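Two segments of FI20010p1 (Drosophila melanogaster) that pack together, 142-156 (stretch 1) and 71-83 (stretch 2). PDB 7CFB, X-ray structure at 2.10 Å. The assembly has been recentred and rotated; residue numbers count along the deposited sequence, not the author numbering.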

# COMPACT_ATOMS: atom_id res chain seq x y z
N ILE A 142 -7.55 12.10 7.84
CA ILE A 142 -6.17 12.00 7.29
C ILE A 142 -5.17 12.73 8.19
O ILE A 142 -5.56 13.65 8.87
CB ILE A 142 -6.14 12.53 5.85
CG1 ILE A 142 -6.47 14.02 5.78
CG2 ILE A 142 -7.05 11.72 4.97
CD1 ILE A 142 -5.91 14.69 4.60
N PHE A 143 -3.92 12.31 8.12
CA PHE A 143 -2.84 12.87 8.94
C PHE A 143 -1.57 13.10 8.13
O PHE A 143 -1.39 12.49 7.10
CB PHE A 143 -2.43 11.88 10.01
CG PHE A 143 -3.57 11.30 10.79
CD1 PHE A 143 -4.13 12.00 11.84
CD2 PHE A 143 -4.08 10.06 10.47
CE1 PHE A 143 -5.17 11.45 12.55
CE2 PHE A 143 -5.12 9.52 11.18
CZ PHE A 143 -5.65 10.21 12.24
N LYS A 144 -0.75 14.00 8.65
CA LYS A 144 0.59 14.34 8.16
C LYS A 144 1.59 13.35 8.76
O LYS A 144 1.45 12.99 9.89
CB LYS A 144 0.96 15.76 8.59
CG LYS A 144 2.27 16.27 8.01
CD LYS A 144 3.03 17.12 8.97
CE LYS A 144 3.05 18.56 8.55
NZ LYS A 144 4.11 18.79 7.55
N LEU A 145 2.49 12.86 7.96
CA LEU A 145 3.49 11.94 8.51
C LEU A 145 4.72 12.75 8.88
O LEU A 145 4.97 13.72 8.25
CB LEU A 145 3.89 10.94 7.44
CG LEU A 145 2.87 9.88 7.07
CD1 LEU A 145 3.24 9.29 5.75
CD2 LEU A 145 2.81 8.82 8.13
N PRO A 146 5.49 12.34 9.89
CA PRO A 146 6.76 12.97 10.16
C PRO A 146 7.64 12.67 8.93
O PRO A 146 7.63 11.59 8.42
CB PRO A 146 7.26 12.31 11.44
CG PRO A 146 6.46 11.07 11.55
CD PRO A 146 5.15 11.36 10.88
N ASP A 147 8.54 13.58 8.63
CA ASP A 147 9.35 13.56 7.40
C ASP A 147 10.09 12.24 7.20
O ASP A 147 10.13 11.79 6.09
CB ASP A 147 10.29 14.75 7.40
CG ASP A 147 10.91 15.00 6.05
OD1 ASP A 147 10.33 15.72 5.27
OD2 ASP A 147 11.97 14.48 5.84
N ASP A 148 10.63 11.63 8.24
CA ASP A 148 11.34 10.36 8.05
C ASP A 148 10.37 9.30 7.51
O ASP A 148 10.77 8.56 6.65
CB ASP A 148 12.10 9.94 9.30
CG ASP A 148 11.23 9.50 10.46
OD1 ASP A 148 10.46 10.31 10.92
OD2 ASP A 148 11.28 8.36 10.80
N ILE A 149 9.15 9.22 8.04
CA ILE A 149 8.16 8.20 7.60
C ILE A 149 7.71 8.51 6.18
O ILE A 149 7.61 7.63 5.40
CB ILE A 149 7.01 8.12 8.61
CG1 ILE A 149 7.56 8.16 10.04
CG2 ILE A 149 6.17 6.89 8.35
CD1 ILE A 149 6.79 7.37 11.02
N LYS A 150 7.52 9.78 5.92
CA LYS A 150 7.04 10.23 4.61
C LYS A 150 8.04 9.79 3.54
O LYS A 150 7.60 9.34 2.52
CB LYS A 150 6.86 11.75 4.70
CG LYS A 150 6.45 12.46 3.43
CD LYS A 150 5.78 13.77 3.66
CE LYS A 150 6.50 14.90 2.98
NZ LYS A 150 5.62 16.07 2.73
N ARG A 151 9.33 9.88 3.83
CA ARG A 151 10.43 9.62 2.87
C ARG A 151 10.78 8.14 2.73
O ARG A 151 11.58 7.85 1.90
CB ARG A 151 11.65 10.46 3.24
CG ARG A 151 11.53 11.92 2.87
CD ARG A 151 12.66 12.73 3.45
NE ARG A 151 12.54 14.14 3.21
CZ ARG A 151 12.92 14.74 2.12
NH1 ARG A 151 13.44 14.05 1.13
NH2 ARG A 151 12.76 16.04 2.00
N LEU A 152 10.20 7.26 3.53
CA LEU A 152 10.53 5.82 3.44
C LEU A 152 10.00 5.20 2.14
O LEU A 152 8.97 5.60 1.68
CB LEU A 152 9.99 5.10 4.67
CG LEU A 152 10.80 5.34 5.93
CD1 LEU A 152 10.06 4.81 7.14
CD2 LEU A 152 12.17 4.71 5.83
N PRO A 153 10.67 4.21 1.54
CA PRO A 153 10.22 3.59 0.30
C PRO A 153 8.86 2.87 0.40
O PRO A 153 8.56 2.31 1.39
CB PRO A 153 11.29 2.55 -0.00
CG PRO A 153 12.48 3.02 0.76
CD PRO A 153 11.92 3.64 2.01
N ALA A 154 8.10 2.92 -0.67
CA ALA A 154 6.80 2.24 -0.72
C ALA A 154 7.09 0.76 -0.57
O ALA A 154 7.93 0.27 -1.26
CB ALA A 154 6.13 2.53 -2.03
N GLN A 155 6.40 0.11 0.33
CA GLN A 155 6.58 -1.33 0.59
C GLN A 155 6.12 -2.19 -0.59
O GLN A 155 6.73 -3.19 -0.84
CB GLN A 155 5.91 -1.71 1.90
CG GLN A 155 6.56 -1.04 3.09
CD GLN A 155 8.00 -1.47 3.21
OE1 GLN A 155 8.28 -2.61 3.44
NE2 GLN A 155 8.91 -0.54 3.04
N ALA A 156 5.04 -1.79 -1.25
CA ALA A 156 4.43 -2.67 -2.27
C ALA A 156 5.15 -2.60 -3.62
O ALA A 156 5.11 -1.60 -4.26
CB ALA A 156 2.97 -2.38 -2.38
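Stretch 2 (71-83) ESSDRIKKVLQRQ

Stretch 1 begins as a strand at Ile142, turns through Leu145 and Pro146, and enters a short helix at Asp147. Pro146 holds its N-cap position. From Leu152 the chain is irregular. Stretch 2 opens with a 3-10 segment, 71-73, and continues as a helix from Asp74 to Leu80. Gln81 is the first residue to leave helical geometry.

The two chains run in opposite directions. Leu145 lies nearest Val79, Ile149 nearest Arg75 and Leu152 nearest Ser73. The approach is tightest in the middle, where the CA atoms of Ile149 and Arg75 are 6.2 Å apart.

Ile149 points toward stretch 2. Its CD1 lies 3.5 Å from Arg75 CB and 3.7 Å from Val79 CG2, and its CG2 is 4.1 Å from Ile76 CG1. Leu152 CD1 packs 3.8 Å from Ile76 CG1. Leu145 CD2 reaches Val79 CG2 at 4.3 Å.

Arg75 adds a two-pronged salt bridge to this apolar contact. Its NE donates to Asp148 OD2 at 2.8 Å and its NH2 to Asp148 OD1 at 2.9 Å. The carboxylate meets the guanidinium edge, while Ile149 CD1 covers one face.

Toward the start of stretch 2, Gln155 NE2 lies 3.8 Å from Ser73 CB. Beyond the helix, Arg82 NH2 approaches Phe143 CZ obliquely at 4.5 Å.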

# COMPACT_ATOMS: atom_id res chain seq x y z
N GLU A 71 13.03 -4.43 8.87
CA GLU A 71 13.23 -3.66 10.13
C GLU A 71 13.36 -2.17 9.81
O GLU A 71 12.95 -1.40 10.60
CB GLU A 71 14.33 -4.25 11.01
CG GLU A 71 13.84 -5.37 11.92
CD GLU A 71 12.77 -5.00 12.94
OE1 GLU A 71 11.95 -5.87 13.27
OE2 GLU A 71 12.78 -3.86 13.40
N SER A 72 13.87 -1.77 8.64
CA SER A 72 13.96 -0.37 8.18
C SER A 72 12.58 0.29 7.98
O SER A 72 12.53 1.49 7.96
CB SER A 72 14.82 -0.25 6.97
OG SER A 72 14.19 -0.76 5.82
N SER A 73 11.52 -0.49 7.81
CA SER A 73 10.12 -0.05 7.66
C SER A 73 9.44 0.07 9.04
O SER A 73 8.27 0.37 9.07
CB SER A 73 9.37 -1.00 6.78
OG SER A 73 9.09 -2.20 7.44
N ASP A 74 10.19 -0.06 10.13
CA ASP A 74 9.59 -0.11 11.48
C ASP A 74 8.73 1.13 11.77
O ASP A 74 7.67 0.93 12.32
CB ASP A 74 10.67 -0.29 12.55
CG ASP A 74 10.10 -0.56 13.93
OD1 ASP A 74 9.72 -1.69 14.17
OD2 ASP A 74 10.01 0.37 14.72
N ARG A 75 9.13 2.31 11.34
CA ARG A 75 8.31 3.52 11.63
C ARG A 75 6.94 3.41 10.96
O ARG A 75 6.00 3.88 11.56
CB ARG A 75 9.07 4.79 11.29
CG ARG A 75 10.30 4.99 12.15
CD ARG A 75 10.04 5.87 13.34
NE ARG A 75 9.89 7.25 12.99
CZ ARG A 75 9.43 8.16 13.82
NH1 ARG A 75 9.05 7.79 15.02
NH2 ARG A 75 9.34 9.41 13.45
N ILE A 76 6.87 2.86 9.75
CA ILE A 76 5.57 2.69 9.05
C ILE A 76 4.73 1.72 9.87
O ILE A 76 3.59 2.00 10.08
CB ILE A 76 5.76 2.18 7.62
CG1 ILE A 76 6.67 3.08 6.79
CG2 ILE A 76 4.42 1.94 6.96
CD1 ILE A 76 7.28 2.39 5.61
N LYS A 77 5.35 0.65 10.36
CA LYS A 77 4.62 -0.35 11.16
C LYS A 77 4.05 0.31 12.42
O LYS A 77 2.93 0.05 12.74
CB LYS A 77 5.57 -1.49 11.52
CG LYS A 77 6.19 -2.23 10.34
CD LYS A 77 6.86 -3.50 10.76
CE LYS A 77 8.23 -3.70 10.17
NZ LYS A 77 8.66 -5.11 10.25
N LYS A 78 4.83 1.18 13.06
CA LYS A 78 4.38 1.88 14.28
C LYS A 78 3.18 2.77 13.96
O LYS A 78 2.28 2.82 14.76
CB LYS A 78 5.51 2.70 14.89
CG LYS A 78 6.49 1.93 15.75
CD LYS A 78 7.42 2.89 16.45
CE LYS A 78 8.70 2.27 16.98
NZ LYS A 78 8.50 0.88 17.46
N VAL A 79 3.19 3.48 12.84
CA VAL A 79 2.03 4.32 12.44
C VAL A 79 0.83 3.43 12.16
O VAL A 79 -0.24 3.74 12.59
CB VAL A 79 2.36 5.16 11.20
CG1 VAL A 79 1.10 5.69 10.53
CG2 VAL A 79 3.30 6.29 11.53
N LEU A 80 1.06 2.31 11.49
CA LEU A 80 -0.04 1.42 11.09
C LEU A 80 -0.78 0.88 12.31
O LEU A 80 -1.96 0.93 12.31
CB LEU A 80 0.50 0.30 10.21
CG LEU A 80 -0.58 -0.42 9.42
CD1 LEU A 80 -0.11 -0.75 8.02
CD2 LEU A 80 -1.04 -1.65 10.15
N GLN A 81 -0.07 0.55 13.37
CA GLN A 81 -0.66 -0.04 14.60
C GLN A 81 -1.05 1.04 15.62
O GLN A 81 -1.25 0.70 16.76
CB GLN A 81 0.26 -1.13 15.12
CG GLN A 81 0.30 -2.33 14.20
CD GLN A 81 1.36 -3.30 14.63
OE1 GLN A 81 1.08 -4.34 15.17
NE2 GLN A 81 2.61 -2.94 14.40
N ARG A 82 -1.05 2.30 15.20
CA ARG A 82 -1.47 3.46 16.01
C ARG A 82 -0.59 3.60 17.24
O ARG A 82 -1.10 3.95 18.26
CB ARG A 82 -2.96 3.38 16.32
CG ARG A 82 -3.85 3.50 15.10
CD ARG A 82 -5.20 4.11 15.34
NE ARG A 82 -5.13 5.54 15.48
CZ ARG A 82 -6.14 6.32 15.80
NH1 ARG A 82 -7.33 5.79 16.01
NH2 ARG A 82 -5.97 7.61 15.89
N GLN A 83 0.70 3.31 17.11
CA GLN A 83 1.68 3.42 18.21
C GLN A 83 2.34 4.80 18.18
O GLN A 83 3.15 5.04 19.03
CB GLN A 83 2.69 2.28 18.15
CG GLN A 83 2.06 0.91 18.36
CD GLN A 83 3.02 -0.22 18.09
OE1 GLN A 83 4.13 -0.03 17.64
NE2 GLN A 83 2.57 -1.43 18.32